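Local structure of Sb(V)-As(V) reductase (Leishmania major, 2J6P) at residues 52-55 / 56-59; 60-63 / 64-68. The protein probably catalyses the reduction of arsenate and pentavalent antimony, using a rhodanese-like fold related to that of the Cdc25 phosphatases. All coordinates share one frame; numbering follows the deposited sequence.

Interaction 1. Residues 52-55 / 56-59; sequences TEEM and YEKL. With SO4 (sulfate ion), chain T.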
loop_
_atom_site.group_PDB
_atom_site.type_symbol
_atom_site.label_atom_id
_atom_site.label_comp_id
_atom_site.label_asym_id
_atom_site.label_seq_id
_atom_site.Cartn_x
_atom_site.Cartn_y
_atom_site.Cartn_z
ATOM N N THR A 52 2.940 -19.063 -4.921
ATOM C CA THR A 52 3.581 -19.755 -3.830
ATOM C C THR A 52 4.920 -20.253 -4.342
ATOM O O THR A 52 5.184 -20.165 -5.505
ATOM C CB THR A 52 2.785 -20.918 -3.307
ATOM O OG1 THR A 52 2.661 -21.852 -4.429
ATOM C CG2 THR A 52 1.309 -20.454 -2.898
ATOM N N GLU A 53 5.775 -20.740 -3.435
ATOM C CA GLU A 53 7.138 -21.058 -3.725
ATOM C C GLU A 53 7.289 -22.041 -4.895
ATOM O O GLU A 53 8.141 -21.840 -5.744
ATOM C CB GLU A 53 7.688 -21.684 -2.413
ATOM C CG GLU A 53 9.069 -22.224 -2.520
ATOM C CD GLU A 53 9.471 -23.099 -1.251
ATOM O OE1 GLU A 53 9.041 -24.329 -1.162
ATOM O OE2 GLU A 53 10.234 -22.535 -0.366
ATOM N N GLU A 54 6.515 -23.165 -4.917
ATOM C CA GLU A 54 6.634 -24.160 -6.007
ATOM C C GLU A 54 6.306 -23.549 -7.335
ATOM O O GLU A 54 6.820 -23.983 -8.410
ATOM C CB GLU A 54 5.730 -25.357 -5.737
ATOM C CG GLU A 54 6.130 -26.566 -6.588
ATOM C CD GLU A 54 5.207 -27.834 -6.392
ATOM O OE1 GLU A 54 4.587 -28.006 -5.277
ATOM O OE2 GLU A 54 5.095 -28.657 -7.385
ATOM N N MET A 55 5.468 -22.497 -7.321
ATOM C CA MET A 55 5.070 -21.909 -8.592
ATOM C C MET A 55 6.324 -21.224 -9.205
ATOM O O MET A 55 6.487 -21.199 -10.402
ATOM C CB MET A 55 3.930 -20.904 -8.254
ATOM C CG MET A 55 2.552 -21.809 -7.988
ATOM S SD MET A 55 1.244 -20.592 -7.511
ATOM C CE MET A 55 0.974 -19.790 -9.073
ATOM N N TYR A 56 7.128 -20.527 -8.388
ATOM C CA TYR A 56 8.354 -19.865 -8.901
ATOM C C TYR A 56 9.399 -20.940 -9.328
ATOM O O TYR A 56 10.059 -20.717 -10.243
ATOM C CB TYR A 56 9.017 -19.039 -7.782
ATOM C CG TYR A 56 8.190 -17.756 -7.480
ATOM C CD1 TYR A 56 7.274 -17.765 -6.451
ATOM C CD2 TYR A 56 8.207 -16.666 -8.356
ATOM C CE1 TYR A 56 6.454 -16.632 -6.207
ATOM C CE2 TYR A 56 7.471 -15.529 -8.125
ATOM C CZ TYR A 56 6.538 -15.534 -7.052
ATOM O OH TYR A 56 5.731 -14.453 -6.713
ATOM N N GLU A 57 9.441 -22.074 -8.648
ATOM C CA GLU A 57 10.314 -23.230 -8.998
ATOM C C GLU A 57 9.940 -23.766 -10.330
ATOM O O GLU A 57 10.828 -23.893 -11.231
ATOM C CB GLU A 57 10.215 -24.320 -7.930
ATOM C CG GLU A 57 10.950 -23.810 -6.745
ATOM C CD GLU A 57 10.728 -24.708 -5.488
ATOM O OE1 GLU A 57 10.234 -25.817 -5.650
ATOM O OE2 GLU A 57 10.999 -24.265 -4.362
ATOM N N LYS A 58 8.633 -23.900 -10.578
ATOM C CA LYS A 58 8.220 -24.469 -11.874
ATOM C C LYS A 58 8.438 -23.399 -12.934
ATOM O O LYS A 58 8.803 -23.721 -14.078
ATOM C CB LYS A 58 6.709 -24.822 -11.862
ATOM C CG LYS A 58 6.436 -26.023 -11.053
ATOM C CD LYS A 58 4.902 -26.347 -10.721
ATOM C CE LYS A 58 4.817 -27.811 -10.330
ATOM N NZ LYS A 58 3.617 -28.505 -10.889
ATOM N N LEU A 59 8.247 -22.101 -12.585
ATOM C CA LEU A 59 8.577 -21.136 -13.655
ATOM C C LEU A 59 10.115 -21.167 -14.008
ATOM O O LEU A 59 10.486 -21.027 -15.175
ATOM C CB LEU A 59 8.260 -19.684 -13.199
ATOM C CG LEU A 59 8.471 -18.613 -14.270
ATOM C CD1 LEU A 59 7.583 -18.771 -15.641
ATOM C CD2 LEU A 59 8.126 -17.176 -13.591
HETATM S S SO4 T . 4.742 -19.521 0.096
HETATM O O1 SO4 T . 5.434 -20.460 -0.730
HETATM O O2 SO4 T . 4.885 -19.593 1.532
HETATM O O3 SO4 T . 3.454 -20.114 -0.061
HETATM O O4 SO4 T . 4.766 -18.093 -0.358
HETATM O O HOH W 1 8.935 -26.027 -2.984
HETATM O O HOH W 2 3.025 -30.133 -8.251
#

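Interaction 2. Residues 60-63 / 64-68; sequences AKTL and FEEKK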
loop_
_atom_site.group_PDB
_atom_site.type_symbol
_atom_site.label_atom_id
_atom_site.label_comp_id
_atom_site.label_asym_id
_atom_site.label_seq_id
_atom_site.Cartn_x
_atom_site.Cartn_y
_atom_site.Cartn_z
ATOM N N ALA A 60 10.956 -21.255 -12.969
ATOM C CA ALA A 60 12.416 -21.293 -13.167
ATOM C C ALA A 60 12.725 -22.468 -14.078
ATOM O O ALA A 60 13.502 -22.302 -15.006
ATOM C CB ALA A 60 13.145 -21.438 -11.773
ATOM N N LYS A 61 12.184 -23.665 -13.813
ATOM C CA LYS A 61 12.571 -24.801 -14.685
ATOM C C LYS A 61 12.040 -24.544 -16.102
ATOM O O LYS A 61 12.715 -24.768 -17.105
ATOM C CB LYS A 61 11.901 -26.069 -14.116
ATOM C CG LYS A 61 12.120 -27.402 -14.955
ATOM C CD LYS A 61 11.505 -28.552 -14.172
ATOM C CE LYS A 61 12.198 -29.946 -14.362
ATOM N NZ LYS A 61 11.719 -30.377 -15.645
ATOM N N THR A 62 10.795 -24.027 -16.205
ATOM C CA THR A 62 10.199 -23.813 -17.548
ATOM C C THR A 62 10.990 -22.840 -18.324
ATOM O O THR A 62 11.296 -23.060 -19.508
ATOM C CB THR A 62 8.745 -23.306 -17.439
ATOM O OG1 THR A 62 7.987 -24.380 -16.860
ATOM C CG2 THR A 62 8.115 -23.074 -18.836
ATOM N N LEU A 63 11.381 -21.743 -17.693
ATOM C CA LEU A 63 12.137 -20.767 -18.475
ATOM C C LEU A 63 13.531 -21.270 -18.859
ATOM O O LEU A 63 14.075 -20.879 -19.895
ATOM C CB LEU A 63 12.220 -19.381 -17.811
ATOM C CG LEU A 63 10.751 -18.783 -17.564
ATOM C CD1 LEU A 63 10.957 -17.429 -16.833
ATOM C CD2 LEU A 63 9.818 -18.569 -18.856
ATOM N N PHE A 64 14.166 -21.976 -17.919
ATOM C CA PHE A 64 15.425 -22.551 -18.222
ATOM C C PHE A 64 15.313 -23.493 -19.473
ATOM O O PHE A 64 16.103 -23.440 -20.413
ATOM C CB PHE A 64 15.909 -23.449 -17.079
ATOM C CG PHE A 64 17.231 -24.045 -17.396
ATOM C CD1 PHE A 64 18.381 -23.228 -17.367
ATOM C CD2 PHE A 64 17.343 -25.410 -17.734
ATOM C CE1 PHE A 64 19.675 -23.820 -17.641
ATOM C CE2 PHE A 64 18.574 -25.977 -18.074
ATOM C CZ PHE A 64 19.768 -25.135 -18.014
ATOM N N GLU A 65 14.310 -24.353 -19.446
ATOM C CA GLU A 65 14.152 -25.308 -20.496
ATOM C C GLU A 65 13.755 -24.658 -21.782
ATOM O O GLU A 65 14.151 -25.168 -22.847
ATOM C CB GLU A 65 13.147 -26.394 -20.059
ATOM C CG GLU A 65 13.859 -27.273 -18.990
ATOM C CD GLU A 65 13.046 -28.497 -18.511
ATOM O OE1 GLU A 65 11.799 -28.526 -18.846
ATOM O OE2 GLU A 65 13.639 -29.366 -17.743
ATOM N N GLU A 66 13.035 -23.537 -21.728
ATOM C CA GLU A 66 12.750 -22.805 -22.948
ATOM C C GLU A 66 13.923 -21.991 -23.427
ATOM O O GLU A 66 13.793 -21.232 -24.423
ATOM C CB GLU A 66 11.557 -21.847 -22.806
ATOM C CG GLU A 66 10.250 -22.659 -22.689
ATOM C CD GLU A 66 9.099 -21.778 -22.293
ATOM O OE1 GLU A 66 9.332 -20.563 -22.240
ATOM O OE2 GLU A 66 7.992 -22.279 -22.039
ATOM N N LYS A 67 15.064 -22.105 -22.742
ATOM C CA LYS A 67 16.255 -21.337 -23.210
ATOM C C LYS A 67 16.160 -19.823 -23.044
ATOM O O LYS A 67 16.931 -19.089 -23.737
ATOM C CB LYS A 67 16.620 -21.599 -24.680
ATOM C CG LYS A 67 16.749 -23.058 -25.070
ATOM C CD LYS A 67 17.833 -23.702 -24.147
ATOM C CE LYS A 67 18.774 -24.766 -24.920
ATOM N NZ LYS A 67 18.389 -26.210 -24.605
ATOM N N LYS A 68 15.313 -19.337 -22.114
ATOM C CA LYS A 68 15.194 -17.894 -21.930
ATOM C C LYS A 68 16.513 -17.432 -21.354
ATOM O O LYS A 68 17.097 -18.135 -20.459
ATOM C CB LYS A 68 13.940 -17.551 -21.062
ATOM C CG LYS A 68 12.514 -17.820 -21.905
ATOM C CD LYS A 68 12.408 -16.977 -23.160
ATOM C CE LYS A 68 10.954 -16.906 -24.017
ATOM N NZ LYS A 68 10.633 -18.142 -23.498
#

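Interaction 1. Residues 52-55 / 56-59
K58 climbs back along E54, one helical turn earlier. Its CB and CG lie beside the carbonyl oxygen of E54, CG 3.4 Å from O, while the K58 amide donates to that same oxygen (N to O 2.8 Å). CD starts to leave the backbone, and CE comes within 3.1 Å of E54 OE2. At the tip, NZ stands 3.8 Å from E54 OE2, a long salt bridge, which water 2 closes by giving a proton to OE2 and accepting one from NZ. E54 reaches this spot because its CG is anti to the backbone N (chi1 -163°) and the chain runs on extended.

One residue back, the neighbouring i to i+4 pair brings E57 OE2 within 3.4 Å of E53 CG and 3.8 Å of E53 OE1. The two acids probably tolerate this because K95 forms a salt bridge with E57. At the helix start, T52 holds the N-cap position without a capping bond from its side chain; the E53 amide instead donates to sulfate O1 (N to O1 2.7 Å). This anion, probably from the crystallisation liquor, is also bound by K84 and R88 of the second subunit.

Helix 53-65 thus begins between two partners: Y56, E57 and L59 pack on helix 81-96 of their own chain, while T52, E54, M55 and K58 meet N87 and L91 of the second subunit.

Interaction 2. Residues 60-63 / 64-68
The carbonyl oxygen of K61 takes the amide of E65 in a nearly straight bond (N to O 2.9 Å, 163° at the hydrogen), and E65 CB and CG crowd beside the same oxygen. From there the two side chains meet again further out. K61 leaves with CG anti to its backbone N (chi1 177°), then bends at its last two torsions, which swings NZ over to E65 OE2, 3.0 Å away. The ammonium reaches that oxygen on the syn side but 31° out of the carboxylate plane, forming a salt bridge on the exposed surface.

A residue further along, T62 and E66 run side by side in the same direction. Here the methyl CG2 of T62, not its hydroxyl, faces the acid, 3.3 Å from E66 OE2; OG1 is occupied with the carbonyl of K58 a turn back. The other carboxylate oxygen, OE1, pairs with K68 NZ at 3.0 Å.

K67 ends the helix with positive phi. Its amide turns back to F64 O (N to O 2.9 Å) and that of K68 to L63 O (N to O 3.0 Å), the paired bonds of a Schellman motif. The motif's apolar contact is present as well: L63 CB lies 4.1 Å from K68 CB, and L63 CD2 approaches K68 CG, so the aliphatic part of the lysine lies against the leucine.

Inward, A60 and L63 pack on F89 of helix 81-96, with Q93 beside A60 and P101 beside L63. F64 stacks its ring on Y98, which K61 also touches, and the chain then turns toward strand 70-74.

Interactions 1 and 2 are the two ends of helix 53-65, their centres about 12 Å apart, and both place a buried row on helix 81-96: Y56 and L59 in the first, A60 and L63 in the second, with F89 touching L59, A60 and L63. What differs is the outer side. Interaction 1 adjoins the second subunit and a sulfate at the helix start, and K95 forms a salt bridge with E57 and lies only weakly near E53. Interaction 2 touches no other chain of the assembly; its outer residues are mostly exposed and pair lysine with glutamate directly, and the helix end closes on backbone bonds. The two adjoin in sequence on one continuous helix.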